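Local coordinates for protein aminofutalosine deaminase (Helicobacter pylori, PDB 7LKK) that probably deaminates aminofutalosine in the menaquinone pathway and probably also adenosine, using a metal held in an amidohydrolase barrel, at residues Tyr93-Trp99 against Arg304-Gly308; Thr298-Ser302 against Glu341-Phe345. All blocks are in the same frame, centred on the assembly; numbering follows the deposited sequence.

Contact 1 (Tyr93-Trp99 against Arg304-Gly308); sequences YGSFSGW and RLLSG. With MCF ((8R)-3-(5-S-methyl-5-thio-beta-D-ribofuranosyl)-3,6,7,8-tetrahydroimidazo[4,5-d][1,3]diazepin-8-ol), chain J; EDO (1,2-ethanediol), chain I.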
loop_
_atom_site.group_PDB
_atom_site.type_symbol
_atom_site.label_atom_id
_atom_site.label_comp_id
_atom_site.label_asym_id
_atom_site.label_seq_id
_atom_site.Cartn_x
_atom_site.Cartn_y
_atom_site.Cartn_z
ATOM N N TYR A 93 6.174 -14.705 6.870
ATOM C CA TYR A 93 4.909 -13.988 6.826
ATOM C C TYR A 93 3.820 -14.905 6.281
ATOM O O TYR A 93 4.097 -15.961 5.708
ATOM C CB TYR A 93 5.017 -12.718 5.968
ATOM C CG TYR A 93 5.984 -11.694 6.523
ATOM C CD1 TYR A 93 5.963 -11.348 7.868
ATOM C CD2 TYR A 93 6.923 -11.083 5.704
ATOM C CE1 TYR A 93 6.848 -10.416 8.383
ATOM C CE2 TYR A 93 7.810 -10.149 6.207
ATOM C CZ TYR A 93 7.767 -9.819 7.547
ATOM O OH TYR A 93 8.647 -8.891 8.052
ATOM N N GLY A 94 2.572 -14.492 6.475
ATOM C CA GLY A 94 1.420 -15.259 6.041
ATOM C C GLY A 94 0.640 -15.900 7.166
ATOM O O GLY A 94 -0.485 -16.365 6.934
ATOM N N SER A 95 1.202 -15.944 8.370
ATOM C CA SER A 95 0.515 -16.430 9.555
ATOM C C SER A 95 1.235 -15.858 10.765
ATOM O O SER A 95 2.435 -15.577 10.707
ATOM C CB SER A 95 0.485 -17.962 9.613
ATOM O OG SER A 95 1.792 -18.489 9.755
ATOM N N PHE A 96 0.495 -15.677 11.858
ATOM C CA PHE A 96 1.146 -15.210 13.077
ATOM C C PHE A 96 2.014 -16.305 13.684
ATOM O O PHE A 96 3.139 -16.039 14.124
ATOM C CB PHE A 96 0.116 -14.729 14.095
ATOM C CG PHE A 96 0.725 -14.281 15.393
ATOM C CD1 PHE A 96 1.175 -12.981 15.547
ATOM C CD2 PHE A 96 0.873 -15.168 16.450
ATOM C CE1 PHE A 96 1.747 -12.569 16.735
ATOM C CE2 PHE A 96 1.444 -14.760 17.636
ATOM C CZ PHE A 96 1.882 -13.459 17.778
ATOM N N SER A 97 1.499 -17.535 13.732
ATOM C CA SER A 97 2.279 -18.649 14.263
ATOM C C SER A 97 3.553 -18.866 13.458
ATOM O O SER A 97 4.623 -19.119 14.026
ATOM C CB SER A 97 1.429 -19.919 14.277
ATOM O OG SER A 97 0.915 -20.200 12.986
ATOM N N GLY A 98 3.457 -18.784 12.130
ATOM C CA GLY A 98 4.649 -18.881 11.305
ATOM C C GLY A 98 5.636 -17.762 11.573
ATOM O O GLY A 98 6.851 -17.978 11.577
ATOM N N TRP A 99 5.129 -16.546 11.787
ATOM C CA TRP A 99 6.011 -15.420 12.077
ATOM C C TRP A 99 6.682 -15.578 13.437
ATOM O O TRP A 99 7.910 -15.482 13.549
ATOM C CB TRP A 99 5.224 -14.111 12.011
ATOM C CG TRP A 99 6.030 -12.907 12.379
ATOM C CD1 TRP A 99 6.851 -12.190 11.561
ATOM C CD2 TRP A 99 6.094 -12.276 13.664
ATOM N NE1 TRP A 99 7.422 -11.150 12.255
ATOM C CE2 TRP A 99 6.975 -11.182 13.549
ATOM C CE3 TRP A 99 5.495 -12.532 14.902
ATOM C CZ2 TRP A 99 7.268 -10.343 14.624
ATOM C CZ3 TRP A 99 5.787 -11.698 15.966
ATOM C CH2 TRP A 99 6.668 -10.618 15.820
ATOM N N ARG A 304 -1.472 -7.289 8.272
ATOM C CA ARG A 304 -1.630 -8.024 7.019
ATOM C C ARG A 304 -0.573 -9.111 6.873
ATOM O O ARG A 304 -0.856 -10.192 6.345
ATOM C CB ARG A 304 -1.568 -7.067 5.831
ATOM C CG ARG A 304 -1.884 -7.719 4.488
ATOM C CD ARG A 304 -3.306 -8.252 4.462
ATOM N NE ARG A 304 -3.597 -9.014 3.251
ATOM C CZ ARG A 304 -3.702 -10.338 3.207
ATOM N NH1 ARG A 304 -3.536 -11.056 4.309
ATOM N NH2 ARG A 304 -3.976 -10.944 2.060
ATOM N N LEU A 305 0.653 -8.840 7.323
ATOM C CA LEU A 305 1.735 -9.801 7.147
ATOM C C LEU A 305 1.647 -10.959 8.131
ATOM O O LEU A 305 2.127 -12.058 7.828
ATOM C CB LEU A 305 3.090 -9.109 7.294
ATOM C CG LEU A 305 3.475 -8.063 6.249
ATOM C CD1 LEU A 305 4.895 -7.578 6.503
ATOM C CD2 LEU A 305 3.336 -8.621 4.840
ATOM N N LEU A 306 1.048 -10.742 9.301
ATOM C CA LEU A 306 1.019 -11.777 10.326
ATOM C C LEU A 306 -0.302 -12.536 10.278
ATOM O O LEU A 306 -0.446 -13.486 9.504
ATOM C CB LEU A 306 1.247 -11.168 11.714
ATOM C CG LEU A 306 2.693 -11.123 12.222
ATOM C CD1 LEU A 306 3.638 -10.549 11.174
ATOM C CD2 LEU A 306 2.791 -10.336 13.524
ATOM N N SER A 307 -1.281 -12.109 11.078
ATOM C CA SER A 307 -2.564 -12.805 11.102
ATOM C C SER A 307 -3.300 -12.682 9.775
ATOM O O SER A 307 -4.084 -13.569 9.416
ATOM C CB SER A 307 -3.437 -12.262 12.230
ATOM O OG SER A 307 -4.040 -11.040 11.848
ATOM N N GLY A 308 -3.073 -11.598 9.039
ATOM C CA GLY A 308 -3.791 -11.348 7.810
ATOM C C GLY A 308 -5.155 -10.716 7.978
ATOM O O GLY A 308 -5.873 -10.564 6.983
HETATM O O8 MCF J . 4.209 -6.119 17.706
HETATM C C8 MCF J . 4.881 -6.837 16.704
HETATM C C7 MCF J . 4.213 -8.171 16.387
HETATM N N6 MCF J . 3.586 -8.723 17.562
HETATM C C5 MCF J . 4.338 -8.817 18.793
HETATM N N4 MCF J . 5.716 -8.380 18.991
HETATM C C10 MCF J . 6.749 -7.786 18.107
HETATM C C9 MCF J . 6.381 -7.027 17.013
HETATM N N1 MCF J . 7.493 -6.621 16.416
HETATM C C2 MCF J . 8.549 -7.073 17.090
HETATM N N3 MCF J . 8.087 -7.776 18.128
HETATM C C1S MCF J . 8.986 -8.455 19.112
HETATM C C2S MCF J . 8.538 -8.297 20.584
HETATM O O2S MCF J . 8.992 -7.120 21.102
HETATM O O4S MCF J . 8.970 -9.720 18.917
HETATM C C4S MCF J . 9.340 -10.397 20.342
HETATM C C3S MCF J . 9.227 -9.478 21.257
HETATM O O3S MCF J . 10.601 -9.066 21.724
HETATM C C5S MCF J . 8.382 -11.542 20.618
HETATM S S5S MCF J . 9.217 -12.807 21.618
HETATM C C6S MCF J . 7.969 -13.856 22.417
HETATM C C1 EDO I . -6.591 -14.786 7.285
HETATM O O1 EDO I . -5.304 -14.723 6.658
HETATM C C2 EDO I . -7.566 -15.557 6.403
HETATM O O2 EDO I . -7.285 -16.961 6.473
#
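Leu305 O takes a nearly straight hydrogen bond from Gly94 N (2.8 Å, 178° at the hydrogen), joining the last turn of helix 300-305 to the loop that leads into helix 96-106. Beside this bond Leu305 packs over one face of the Tyr93 ring: its CD1 sits over the ring centre, 3.8 Å from the centroid of Tyr93, a CH-pi contact, while Leu305 CB lies over the same face near Tyr93 CD1. Leu306, the first residue past its helix, makes contact through both methyls. Its CD1 stands over the five-membered ring of Trp99, 3.7 Å from that centroid, and its CD2 lies 3.7 Å from Phe96 CD1 and equally near Trp99 CE3. In this amidohydrolase barrel, Trp99 and Leu306 line the pocket of the bound methylthio-coformycin, whose C7 comes within 3.5 Å of Trp99 CH2 and 3.9 Å of Leu306 CD2. The indole, its CG swung opposite the backbone N (chi1 176°), offers a face to Leu306 and its CH2 end to the inhibitor, and Ser331 O accepts from Trp99 NE1. Ser95 N-caps helix 96-106, its OG accepting from Gly98 N at 2.9 Å.

Contact 2 (Thr298-Ser302 against Glu341-Phe345); sequences TCPFS and ELRAF
Pro300 lays its ring against helix 338-348: CG packs 3.8 Å from Phe345 CB, near the plane of the Phe345 ring at its edge, and CD comes within 3.2 Å of Glu341 OE2. At the start of helix 300-305, Glu341 OE2 reaches past the proline and accepts from Phe301 N (3.0 Å, 171° at the hydrogen). The N-H meets the syn side of OE2, 22° out of the carboxylate plane. A water donates to the same oxygen at 2.6 Å and accepts from Ser302 N at 2.8 Å, so Glu341 OE2 serves two successive backbone N-H groups of the first helical turn, one directly and one through water. A turn at chi2 (68°) bends the Glu341 chain so that its carboxylate lies beside Pro300, and Asn333 ND2 binds OE1, holding the other end of the carboxylate. Negative charge here would also suit the positive end of the helix dipole. Farther along, Ala344 CB meets the edge of the Phe301 ring, 4.0 Å from CD2, and Thr298 CG2 approaches Phe345 CE1. Ser302 OG hydrogen-bonds Asp328, an iron ligand, which places this helix start in the second shell of the metal. A helix that starts one residue after strand 294-298, its first backbone N-H groups served by a buried carboxylate, here borders the metal site of a TIM-barrel amidohydrolase.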
loop_
_atom_site.group_PDB
_atom_site.type_symbol
_atom_site.label_atom_id
_atom_site.label_comp_id
_atom_site.label_asym_id
_atom_site.label_seq_id
_atom_site.Cartn_x
_atom_site.Cartn_y
_atom_site.Cartn_z
ATOM N N THR A 298 -3.118 0.751 16.023
ATOM C CA THR A 298 -3.321 -0.140 14.891
ATOM C C THR A 298 -2.120 -0.087 13.955
ATOM O O THR A 298 -1.566 0.986 13.692
ATOM C CB THR A 298 -4.619 0.203 14.141
ATOM O OG1 THR A 298 -4.881 -0.796 13.149
ATOM C CG2 THR A 298 -4.544 1.582 13.487
ATOM N N CYS A 299 -1.705 -1.257 13.473
ATOM C CA CYS A 299 -0.550 -1.394 12.587
ATOM C C CYS A 299 -0.998 -2.156 11.350
ATOM O O CYS A 299 -0.914 -3.393 11.304
ATOM C CB CYS A 299 0.607 -2.098 13.294
ATOM S SG CYS A 299 1.076 -1.365 14.889
ATOM N N PRO A 300 -1.479 -1.454 10.316
ATOM C CA PRO A 300 -2.111 -2.155 9.180
ATOM C C PRO A 300 -1.192 -3.111 8.432
ATOM O O PRO A 300 -1.623 -4.217 8.083
ATOM C CB PRO A 300 -2.592 -1.007 8.274
ATOM C CG PRO A 300 -1.897 0.221 8.756
ATOM C CD PRO A 300 -1.609 0.011 10.213
ATOM N N PHE A 301 0.052 -2.718 8.148
ATOM C CA PHE A 301 0.914 -3.593 7.357
ATOM C C PHE A 301 1.341 -4.818 8.156
ATOM O O PHE A 301 1.345 -5.938 7.631
ATOM C CB PHE A 301 2.136 -2.827 6.849
ATOM C CG PHE A 301 2.666 -3.335 5.537
ATOM C CD1 PHE A 301 3.565 -4.389 5.498
ATOM C CD2 PHE A 301 2.259 -2.765 4.342
ATOM C CE1 PHE A 301 4.053 -4.862 4.292
ATOM C CE2 PHE A 301 2.741 -3.235 3.130
ATOM C CZ PHE A 301 3.639 -4.284 3.105
ATOM N N SER A 302 1.694 -4.627 9.428
ATOM C CA SER A 302 2.034 -5.761 10.281
ATOM C C SER A 302 0.862 -6.726 10.414
ATOM O O SER A 302 1.045 -7.948 10.349
ATOM C CB SER A 302 2.482 -5.264 11.655
ATOM O OG SER A 302 2.590 -6.336 12.574
ATOM N N GLU A 341 2.809 3.861 5.929
ATOM C CA GLU A 341 1.860 3.142 6.774
ATOM C C GLU A 341 0.455 3.710 6.634
ATOM O O GLU A 341 -0.530 2.961 6.645
ATOM C CB GLU A 341 2.311 3.198 8.235
ATOM C CG GLU A 341 1.663 2.155 9.128
ATOM C CD GLU A 341 2.112 0.748 8.795
ATOM O OE1 GLU A 341 3.237 0.588 8.275
ATOM O OE2 GLU A 341 1.341 -0.201 9.050
ATOM N N LEU A 342 0.341 5.034 6.507
ATOM C CA LEU A 342 -0.972 5.652 6.368
ATOM C C LEU A 342 -1.623 5.281 5.041
ATOM O O LEU A 342 -2.838 5.065 4.980
ATOM C CB LEU A 342 -0.854 7.169 6.512
ATOM C CG LEU A 342 -0.426 7.633 7.908
ATOM C CD1 LEU A 342 -0.219 9.143 7.949
ATOM C CD2 LEU A 342 -1.441 7.190 8.954
ATOM N N ARG A 343 -0.831 5.194 3.969
ATOM C CA ARG A 343 -1.381 4.747 2.693
ATOM C C ARG A 343 -1.798 3.283 2.754
ATOM O O ARG A 343 -2.824 2.901 2.178
ATOM C CB ARG A 343 -0.369 4.977 1.571
ATOM C CG ARG A 343 -0.276 6.431 1.124
ATOM C CD ARG A 343 0.677 6.596 -0.044
ATOM N NE ARG A 343 2.075 6.544 0.373
ATOM C CZ ARG A 343 2.771 7.596 0.793
ATOM N NH1 ARG A 343 2.199 8.793 0.858
ATOM N NH2 ARG A 343 4.040 7.450 1.151
ATOM N N ALA A 344 -1.019 2.446 3.446
ATOM C CA ALA A 344 -1.450 1.070 3.667
ATOM C C ALA A 344 -2.748 1.039 4.460
ATOM O O ALA A 344 -3.637 0.223 4.187
ATOM C CB ALA A 344 -0.358 0.280 4.392
ATOM N N PHE A 345 -2.875 1.939 5.438
ATOM C CA PHE A 345 -4.098 2.057 6.226
ATOM C C PHE A 345 -5.297 2.371 5.336
ATOM O O PHE A 345 -6.373 1.784 5.500
ATOM C CB PHE A 345 -3.894 3.139 7.292
ATOM C CG PHE A 345 -5.057 3.329 8.224
ATOM C CD1 PHE A 345 -5.288 2.440 9.261
ATOM C CD2 PHE A 345 -5.895 4.427 8.090
ATOM C CE1 PHE A 345 -6.350 2.627 10.133
ATOM C CE2 PHE A 345 -6.956 4.618 8.953
ATOM C CZ PHE A 345 -7.184 3.718 9.977
HETATM O O HOH W 1 2.320 -2.091 10.538
#

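In the fold
From the N terminus, the chain passes through barrel strand 69-80 before residues 93-99 enter helix 96-106. It then runs through barrel strands 130-137 to 294-298, reaching residues 298-302 at the end of the last of these and, at the far end of helix 300-305, residues 304-308, where contact 1 closes a loop of 204 residues. Strand 323-325 follows, then helix 338-348, where contact 2 closes a shorter loop of 38 residues. The closures cross: in chain order the segments run 93-99, 298-302, 304-308, 341-345, alternating between the contacts. Helix 300-305 is common to both: contact 2 ties its start to helix 338-348, contact 1 its end to the entrance of helix 96-106. Both also touch the second subunit.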